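Local coordinates for pyrrolysyl-tRNA synthetase (Desulfitobacterium hafniense, PDB 3DSQ), which probably attaches pyrrolysine to its cognate tRNA at the expense of ATP, working as a class II aminoacyl-tRNA synthetase homodimer, at residues L80-T94 against L145-T157. Residues are numbered along the deposited sequence; the frame is centred on the assembly and turned at random.
Sequences LAKALHQQGFVQVVT and LWDKPIRIFEIGT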
ATOM      1  N   LEU B  80      11.061  -8.340   2.232  1.00 35.88           N
ATOM      2  CA  LEU B  80      10.260  -9.521   2.517  1.00 33.49           C
ATOM      3  C   LEU B  80       9.714 -10.161   1.245  1.00 33.99           C
ATOM      4  O   LEU B  80       9.690 -11.383   1.123  1.00 33.58           O
ATOM      5  CB  LEU B  80       9.106  -9.164   3.461  1.00 33.26           C
ATOM      6  CG  LEU B  80       9.467  -8.615   4.846  1.00 31.62           C
ATOM      7  CD1 LEU B  80       8.189  -8.321   5.631  1.00 31.66           C
ATOM      8  CD2 LEU B  80      10.320  -9.620   5.598  1.00 34.72           C
ATOM      9  N   ALA B  81       9.284  -9.336   0.296  1.00 33.05           N
ATOM     10  CA  ALA B  81       8.732  -9.840  -0.956  1.00 33.95           C
ATOM     11  C   ALA B  81       9.766 -10.645  -1.745  1.00 34.01           C
ATOM     12  O   ALA B  81       9.490 -11.765  -2.177  1.00 35.38           O
ATOM     13  CB  ALA B  81       8.212  -8.683  -1.803  1.00 31.98           C
ATOM     14  N   LYS B  82      10.950 -10.076  -1.940  1.00 34.38           N
ATOM     15  CA  LYS B  82      12.004 -10.779  -2.672  1.00 36.03           C
ATOM     16  C   LYS B  82      12.333 -12.123  -2.032  1.00 33.88           C
ATOM     17  O   LYS B  82      12.467 -13.129  -2.720  1.00 34.38           O
ATOM     18  CB  LYS B  82      13.272  -9.918  -2.748  1.00 40.16           C
ATOM     19  CG  LYS B  82      13.100  -8.684  -3.620  1.00 45.82           C
ATOM     20  CD  LYS B  82      14.371  -7.869  -3.724  1.00 48.49           C
ATOM     21  CE  LYS B  82      14.188  -6.715  -4.696  1.00 50.05           C
ATOM     22  NZ  LYS B  82      15.432  -5.900  -4.816  1.00 51.63           N
ATOM     23  N   ALA B  83      12.445 -12.141  -0.710  1.00 33.11           N
ATOM     24  CA  ALA B  83      12.760 -13.368   0.005  1.00 33.74           C
ATOM     25  C   ALA B  83      11.719 -14.471  -0.199  1.00 34.87           C
ATOM     26  O   ALA B  83      12.054 -15.656  -0.221  1.00 33.67           O
ATOM     27  CB  ALA B  83      12.928 -13.075   1.491  1.00 35.75           C
ATOM     28  N   LEU B  84      10.457 -14.089  -0.357  1.00 34.80           N
ATOM     29  CA  LEU B  84       9.411 -15.087  -0.556  1.00 35.45           C
ATOM     30  C   LEU B  84       9.301 -15.502  -2.022  1.00 34.55           C
ATOM     31  O   LEU B  84       8.891 -16.618  -2.333  1.00 34.89           O
ATOM     32  CB  LEU B  84       8.077 -14.550  -0.037  1.00 36.52           C
ATOM     33  CG  LEU B  84       8.070 -14.390   1.484  1.00 35.67           C
ATOM     34  CD1 LEU B  84       6.783 -13.721   1.959  1.00 38.40           C
ATOM     35  CD2 LEU B  84       8.224 -15.762   2.112  1.00 36.42           C
ATOM     36  N   HIS B  85       9.669 -14.593  -2.918  1.00 35.19           N
ATOM     37  CA  HIS B  85       9.651 -14.874  -4.347  1.00 35.69           C
ATOM     38  C   HIS B  85      10.717 -15.947  -4.589  1.00 36.94           C
ATOM     39  O   HIS B  85      10.547 -16.837  -5.424  1.00 35.85           O
ATOM     40  CB  HIS B  85      10.013 -13.616  -5.142  1.00 34.31           C
ATOM     41  CG  HIS B  85       8.999 -12.520  -5.048  1.00 33.68           C
ATOM     42  ND1 HIS B  85       9.314 -11.198  -5.280  1.00 34.04           N
ATOM     43  CD2 HIS B  85       7.671 -12.550  -4.780  1.00 29.32           C
ATOM     44  CE1 HIS B  85       8.224 -10.460  -5.154  1.00 31.08           C
ATOM     45  NE2 HIS B  85       7.214 -11.257  -4.853  1.00 28.60           N
ATOM     46  N   GLN B  86      11.808 -15.853  -3.833  1.00 37.64           N
ATOM     47  CA  GLN B  86      12.920 -16.794  -3.953  1.00 38.69           C
ATOM     48  C   GLN B  86      12.542 -18.158  -3.391  1.00 39.50           C
ATOM     49  O   GLN B  86      13.247 -19.143  -3.608  1.00 40.78           O
ATOM     50  CB  GLN B  86      14.160 -16.244  -3.234  1.00 37.58           C
ATOM     51  CG  GLN B  86      14.563 -14.861  -3.720  1.00 41.28           C
ATOM     52  CD  GLN B  86      15.911 -14.397  -3.187  1.00 43.74           C
ATOM     53  OE1 GLN B  86      16.302 -14.734  -2.069  1.00 45.37           O
ATOM     54  NE2 GLN B  86      16.620 -13.606  -3.985  1.00 43.22           N
ATOM     55  N   GLN B  87      11.425 -18.214  -2.673  1.00 39.22           N
ATOM     56  CA  GLN B  87      10.949 -19.466  -2.105  1.00 37.03           C
ATOM     57  C   GLN B  87       9.717 -19.934  -2.867  1.00 36.06           C
ATOM     58  O   GLN B  87       8.939 -20.754  -2.379  1.00 37.03           O
ATOM     59  CB  GLN B  87      10.620 -19.284  -0.629  1.00 38.94           C
ATOM     60  CG  GLN B  87      11.798 -18.769   0.184  1.00 41.80           C
ATOM     61  CD  GLN B  87      12.933 -19.776   0.281  1.00 43.01           C
ATOM     62  OE1 GLN B  87      14.066 -19.423   0.616  1.00 44.15           O
ATOM     63  NE2 GLN B  87      12.632 -21.033   0.002  1.00 41.10           N
ATOM     64  N   GLY B  88       9.538 -19.391  -4.066  1.00 34.74           N
ATOM     65  CA  GLY B  88       8.419 -19.786  -4.900  1.00 34.36           C
ATOM     66  C   GLY B  88       7.047 -19.216  -4.578  1.00 34.62           C
ATOM     67  O   GLY B  88       6.073 -19.573  -5.244  1.00 35.16           O
ATOM     68  N   PHE B  89       6.955 -18.340  -3.579  1.00 32.69           N
ATOM     69  CA  PHE B  89       5.670 -17.747  -3.222  1.00 31.33           C
ATOM     70  C   PHE B  89       5.223 -16.713  -4.244  1.00 30.60           C
ATOM     71  O   PHE B  89       5.998 -15.851  -4.654  1.00 29.53           O
ATOM     72  CB  PHE B  89       5.730 -17.079  -1.845  1.00 31.03           C
ATOM     73  CG  PHE B  89       5.745 -18.044  -0.702  1.00 33.49           C
ATOM     74  CD1 PHE B  89       6.931 -18.646  -0.297  1.00 33.09           C
ATOM     75  CD2 PHE B  89       4.570 -18.351  -0.029  1.00 32.74           C
ATOM     76  CE1 PHE B  89       6.945 -19.537   0.763  1.00 34.49           C
ATOM     77  CE2 PHE B  89       4.570 -19.246   1.037  1.00 34.08           C
ATOM     78  CZ  PHE B  89       5.762 -19.839   1.436  1.00 35.36           C
ATOM     79  N   VAL B  90       3.963 -16.806  -4.652  1.00 30.73           N
ATOM     80  CA  VAL B  90       3.400 -15.875  -5.622  1.00 29.29           C
ATOM     81  C   VAL B  90       2.726 -14.728  -4.882  1.00 29.37           C
ATOM     82  O   VAL B  90       1.800 -14.949  -4.106  1.00 27.89           O
ATOM     83  CB  VAL B  90       2.347 -16.559  -6.500  1.00 30.89           C
ATOM     84  CG1 VAL B  90       1.614 -15.507  -7.341  1.00 29.50           C
ATOM     85  CG2 VAL B  90       3.022 -17.612  -7.393  1.00 30.05           C
ATOM     86  N   GLN B  91       3.187 -13.509  -5.134  1.00 27.60           N
ATOM     87  CA  GLN B  91       2.622 -12.339  -4.473  1.00 27.14           C
ATOM     88  C   GLN B  91       1.361 -11.854  -5.188  1.00 25.72           C
ATOM     89  O   GLN B  91       1.316 -11.817  -6.413  1.00 22.22           O
ATOM     90  CB  GLN B  91       3.663 -11.215  -4.429  1.00 25.47           C
ATOM     91  CG  GLN B  91       3.250 -10.040  -3.570  1.00 26.25           C
ATOM     92  CD  GLN B  91       4.343  -9.008  -3.431  1.00 27.48           C
ATOM     93  OE1 GLN B  91       5.376  -9.065  -4.130  1.00 24.69           O
ATOM     94  NE2 GLN B  91       4.130  -8.047  -2.529  1.00 19.52           N
ATOM     95  N   VAL B  92       0.331 -11.511  -4.416  1.00 26.88           N
ATOM     96  CA  VAL B  92      -0.914 -10.998  -4.995  1.00 25.33           C
ATOM     97  C   VAL B  92      -1.292  -9.672  -4.348  1.00 23.58           C
ATOM     98  O   VAL B  92      -0.843  -9.353  -3.253  1.00 24.42           O
ATOM     99  CB  VAL B  92      -2.097 -11.982  -4.802  1.00 24.99           C
ATOM    100  CG1 VAL B  92      -1.770 -13.310  -5.437  1.00 22.93           C
ATOM    101  CG2 VAL B  92      -2.414 -12.147  -3.301  1.00 25.93           C
ATOM    102  N   VAL B  93      -2.108  -8.891  -5.045  1.00 25.68           N
ATOM    103  CA  VAL B  93      -2.573  -7.613  -4.535  1.00 23.06           C
ATOM    104  C   VAL B  93      -4.090  -7.541  -4.782  1.00 22.68           C
ATOM    105  O   VAL B  93      -4.569  -7.486  -5.927  1.00 21.03           O
ATOM    106  CB  VAL B  93      -1.817  -6.431  -5.200  1.00 22.75           C
ATOM    107  CG1 VAL B  93      -2.025  -6.419  -6.704  1.00 22.85           C
ATOM    108  CG2 VAL B  93      -2.267  -5.134  -4.573  1.00 25.72           C
ATOM    109  N   THR B  94      -4.831  -7.523  -3.685  1.00 23.20           N
ATOM    110  CA  THR B  94      -6.290  -7.548  -3.716  1.00 20.73           C
ATOM    111  C   THR B  94      -6.999  -6.312  -3.137  1.00 20.65           C
ATOM    112  O   THR B  94      -6.384  -5.459  -2.485  1.00 20.37           O
ATOM    113  CB  THR B  94      -6.788  -8.828  -2.979  1.00 21.41           C
ATOM    114  OG1 THR B  94      -6.410  -8.769  -1.603  1.00 22.37           O
ATOM    115  CG2 THR B  94      -6.161 -10.088  -3.588  1.00 22.50           C
ATOM    116  N   LEU B 145      -6.720 -24.090 -11.152  1.00 38.51           N
ATOM    117  CA  LEU B 145      -5.823 -23.896 -12.284  1.00 37.82           C
ATOM    118  C   LEU B 145      -4.401 -24.365 -12.007  1.00 36.95           C
ATOM    119  O   LEU B 145      -3.640 -24.657 -12.932  1.00 34.81           O
ATOM    120  CB  LEU B 145      -5.771 -22.412 -12.656  1.00 39.61           C
ATOM    121  CG  LEU B 145      -7.069 -21.673 -12.975  1.00 40.94           C
ATOM    122  CD1 LEU B 145      -6.801 -20.179 -12.995  1.00 41.35           C
ATOM    123  CD2 LEU B 145      -7.622 -22.151 -14.309  1.00 42.09           C
ATOM    124  N   TRP B 146      -4.039 -24.411 -10.734  1.00 36.27           N
ATOM    125  CA  TRP B 146      -2.699 -24.809 -10.347  1.00 36.56           C
ATOM    126  C   TRP B 146      -2.658 -26.067  -9.491  1.00 37.79           C
ATOM    127  O   TRP B 146      -3.626 -26.405  -8.808  1.00 36.75           O
ATOM    128  CB  TRP B 146      -2.017 -23.674  -9.575  1.00 34.02           C
ATOM    129  CG  TRP B 146      -1.762 -22.433 -10.374  1.00 33.52           C
ATOM    130  CD1 TRP B 146      -1.894 -22.277 -11.722  1.00 32.03           C
ATOM    131  CD2 TRP B 146      -1.285 -21.180  -9.871  1.00 32.71           C
ATOM    132  NE1 TRP B 146      -1.531 -21.007 -12.092  1.00 33.50           N
ATOM    133  CE2 TRP B 146      -1.152 -20.311 -10.973  1.00 33.68           C
ATOM    134  CE3 TRP B 146      -0.955 -20.709  -8.593  1.00 32.95           C
ATOM    135  CZ2 TRP B 146      -0.702 -18.993 -10.839  1.00 33.65           C
ATOM    136  CZ3 TRP B 146      -0.507 -19.401  -8.457  1.00 31.40           C
ATOM    137  CH2 TRP B 146      -0.385 -18.559  -9.574  1.00 34.67           C
ATOM    138  N   ASP B 147      -1.513 -26.745  -9.537  1.00 38.17           N
ATOM    139  CA  ASP B 147      -1.290 -27.958  -8.764  1.00 39.37           C
ATOM    140  C   ASP B 147      -0.822 -27.595  -7.373  1.00 38.21           C
ATOM    141  O   ASP B 147      -0.022 -26.679  -7.204  1.00 38.35           O
ATOM    142  CB  ASP B 147      -0.216 -28.837  -9.415  1.00 40.03           C
ATOM    143  CG  ASP B 147      -0.722 -29.567 -10.629  1.00 41.84           C
ATOM    144  OD1 ASP B 147      -1.861 -30.072 -10.581  1.00 42.78           O
ATOM    145  OD2 ASP B 147       0.025 -29.647 -11.628  1.00 46.08           O
ATOM    146  N   LYS B 148      -1.319 -28.319  -6.378  1.00 38.89           N
ATOM    147  CA  LYS B 148      -0.923 -28.082  -4.999  1.00 40.56           C
ATOM    148  C   LYS B 148       0.472 -28.665  -4.793  1.00 41.54           C
ATOM    149  O   LYS B 148       0.875 -29.577  -5.510  1.00 42.03           O
ATOM    150  CB  LYS B 148      -1.937 -28.726  -4.052  1.00 41.15           C
ATOM    151  CG  LYS B 148      -3.311 -28.045  -4.114  1.00 43.69           C
ATOM    152  CD  LYS B 148      -4.312 -28.647  -3.136  1.00 45.39           C
ATOM    153  CE  LYS B 148      -4.714 -30.060  -3.544  1.00 47.13           C
ATOM    154  NZ  LYS B 148      -5.413 -30.096  -4.866  1.00 47.39           N
ATOM    155  N   PRO B 149       1.242 -28.125  -3.831  1.00 42.18           N
ATOM    156  CA  PRO B 149       0.878 -27.012  -2.941  1.00 41.34           C
ATOM    157  C   PRO B 149       0.936 -25.640  -3.624  1.00 41.15           C
ATOM    158  O   PRO B 149       1.832 -25.367  -4.427  1.00 41.86           O
ATOM    159  CB  PRO B 149       1.896 -27.137  -1.812  1.00 42.10           C
ATOM    160  CG  PRO B 149       3.133 -27.582  -2.550  1.00 42.17           C
ATOM    161  CD  PRO B 149       2.589 -28.635  -3.509  1.00 41.81           C
ATOM    162  N   ILE B 150      -0.024 -24.783  -3.298  1.00 38.14           N
ATOM    163  CA  ILE B 150      -0.089 -23.439  -3.859  1.00 37.28           C
ATOM    164  C   ILE B 150       0.412 -22.422  -2.829  1.00 37.24           C
ATOM    165  O   ILE B 150      -0.170 -22.276  -1.755  1.00 37.05           O
ATOM    166  CB  ILE B 150      -1.541 -23.086  -4.270  1.00 36.64           C
ATOM    167  CG1 ILE B 150      -1.939 -23.894  -5.512  1.00 34.72           C
ATOM    168  CG2 ILE B 150      -1.664 -21.589  -4.534  1.00 37.03           C
ATOM    169  CD1 ILE B 150      -3.410 -23.778  -5.884  1.00 33.83           C
ATOM    170  N   ARG B 151       1.493 -21.724  -3.166  1.00 36.60           N
ATOM    171  CA  ARG B 151       2.086 -20.739  -2.268  1.00 37.29           C
ATOM    172  C   ARG B 151       1.721 -19.321  -2.682  1.00 35.30           C
ATOM    173  O   ARG B 151       2.091 -18.860  -3.761  1.00 33.16           O
ATOM    174  CB  ARG B 151       3.609 -20.907  -2.238  1.00 37.95           C
ATOM    175  CG  ARG B 151       4.030 -22.191  -1.568  1.00 41.50           C
ATOM    176  CD  ARG B 151       5.532 -22.282  -1.348  1.00 42.81           C
ATOM    177  NE  ARG B 151       5.819 -23.293  -0.332  1.00 44.77           N
ATOM    178  CZ  ARG B 151       7.035 -23.657   0.055  1.00 44.50           C
ATOM    179  NH1 ARG B 151       8.112 -23.097  -0.486  1.00 43.43           N
ATOM    180  NH2 ARG B 151       7.170 -24.584   0.993  1.00 44.74           N
ATOM    181  N   ILE B 152       1.000 -18.634  -1.801  1.00 34.32           N
ATOM    182  CA  ILE B 152       0.547 -17.275  -2.065  1.00 34.41           C
ATOM    183  C   ILE B 152       0.728 -16.339  -0.861  1.00 31.34           C
ATOM    184  O   ILE B 152       0.617 -16.764   0.284  1.00 32.56           O
ATOM    185  CB  ILE B 152      -0.946 -17.307  -2.457  1.00 35.83           C
ATOM    186  CG1 ILE B 152      -1.103 -17.971  -3.824  1.00 35.99           C
ATOM    187  CG2 ILE B 152      -1.537 -15.916  -2.433  1.00 38.12           C
ATOM    188  CD1 ILE B 152      -0.615 -17.150  -4.973  1.00 36.81           C
ATOM    189  N   PHE B 153       1.013 -15.067  -1.121  1.00 28.88           N
ATOM    190  CA  PHE B 153       1.149 -14.103  -0.036  1.00 27.26           C
ATOM    191  C   PHE B 153       0.805 -12.708  -0.511  1.00 26.19           C
ATOM    192  O   PHE B 153       0.811 -12.438  -1.707  1.00 25.08           O
ATOM    193  CB  PHE B 153       2.569 -14.093   0.551  1.00 26.48           C
ATOM    194  CG  PHE B 153       3.578 -13.354  -0.284  1.00 28.47           C
ATOM    195  CD1 PHE B 153       4.158 -13.953  -1.394  1.00 27.09           C
ATOM    196  CD2 PHE B 153       3.980 -12.065   0.071  1.00 27.76           C
ATOM    197  CE1 PHE B 153       5.128 -13.284  -2.138  1.00 26.86           C
ATOM    198  CE2 PHE B 153       4.948 -11.385  -0.664  1.00 25.77           C
ATOM    199  CZ  PHE B 153       5.524 -11.994  -1.771  1.00 27.43           C
ATOM    200  N   GLU B 154       0.470 -11.840   0.441  1.00 26.24           N
ATOM    201  CA  GLU B 154       0.160 -10.446   0.150  1.00 23.24           C
ATOM    202  C   GLU B 154       0.679  -9.580   1.289  1.00 19.40           C
ATOM    203  O   GLU B 154       0.672  -9.975   2.450  1.00 19.38           O
ATOM    204  CB  GLU B 154      -1.360 -10.212  -0.037  1.00 25.13           C
ATOM    205  CG  GLU B 154      -1.706  -8.733  -0.385  1.00 23.58           C
ATOM    206  CD  GLU B 154      -3.170  -8.496  -0.805  1.00 26.14           C
ATOM    207  OE1 GLU B 154      -3.511  -7.341  -1.157  1.00 22.72           O
ATOM    208  OE2 GLU B 154      -3.972  -9.453  -0.790  1.00 24.53           O
ATOM    209  N   ILE B 155       1.164  -8.403   0.932  1.00 20.74           N
ATOM    210  CA  ILE B 155       1.671  -7.438   1.895  1.00 21.85           C
ATOM    211  C   ILE B 155       0.780  -6.235   1.629  1.00 22.66           C
ATOM    212  O   ILE B 155       0.776  -5.716   0.523  1.00 22.74           O
ATOM    213  CB  ILE B 155       3.122  -7.026   1.587  1.00 21.57           C
ATOM    214  CG1 ILE B 155       4.064  -8.232   1.736  1.00 24.46           C
ATOM    215  CG2 ILE B 155       3.533  -5.889   2.517  1.00 22.50           C
ATOM    216  CD1 ILE B 155       5.545  -7.903   1.478  1.00 22.89           C
ATOM    217  N   GLY B 156       0.007  -5.798   2.613  1.00 22.12           N
ATOM    218  CA  GLY B 156      -0.849  -4.665   2.336  1.00 23.55           C
ATOM    219  C   GLY B 156      -1.602  -4.081   3.508  1.00 22.58           C
ATOM    220  O   GLY B 156      -1.790  -4.707   4.545  1.00 24.78           O
ATOM    221  N   THR B 157      -2.058  -2.861   3.303  1.00 22.24           N
ATOM    222  CA  THR B 157      -2.767  -2.112   4.315  1.00 23.32           C
ATOM    223  C   THR B 157      -4.069  -2.762   4.754  1.00 21.42           C
ATOM    224  O   THR B 157      -4.858  -3.206   3.929  1.00 19.15           O
ATOM    225  CB  THR B 157      -3.057  -0.689   3.808  1.00 22.98           C
ATOM    226  OG1 THR B 157      -1.832  -0.110   3.337  1.00 25.53           O
ATOM    227  CG2 THR B 157      -3.628   0.190   4.934  1.00 20.94           C
TER
HETATM  228  O   HOH W   1       1.273  -7.828  -2.109  1.00 19.83           O
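The ring of F153 is sandwiched between L84, whose CD1 stands over one face 3.9 Å from the ring centroid, and Q91, whose CG covers the opposite face. A chi1 of 78° turns this flat apolar side chain back toward helix 72-85, filling the space between helix and strand. H85 NE2 comes to the ring's edge and donates to Q91 OE1 (3.0 Å), tying down the amide that lies nearly parallel to the phenyl plane. Beside it, R151 lies across F89, whose CB also touches F153 CD1: the methylene CD sits 3.8 Å from the F89 centroid, and the guanidinium, 11° from parallel to that ring, has donors for two partners. NH1 hydrogen-bonds Q87 O (3.1 Å) in the plane of both groups, while NE forms a salt bridge with E179. Strands 90-91 and 150-157 pair in parallel in the class II synthetase core sheet, through V90 N to R151 O, F153 N to V90 O and V92 N to F153 O (2.9 Å); strand 90-91 is outermost within this chain, and Q91 also makes backbone hydrogen bonds to the second subunit. Further along, E154 offers two oxygens to two T94 donors: OG1 meets the syn lone pair of OE2 (2.7 Å), and the N-H meets OE1 from above the carboxylate plane (2.9 Å). OE1 also forms a salt bridge with R128, and T94 OG1 bonds N134. G88, at a positive phi that glycine adopts easily, closes the Schellman motif ending helix 72-85.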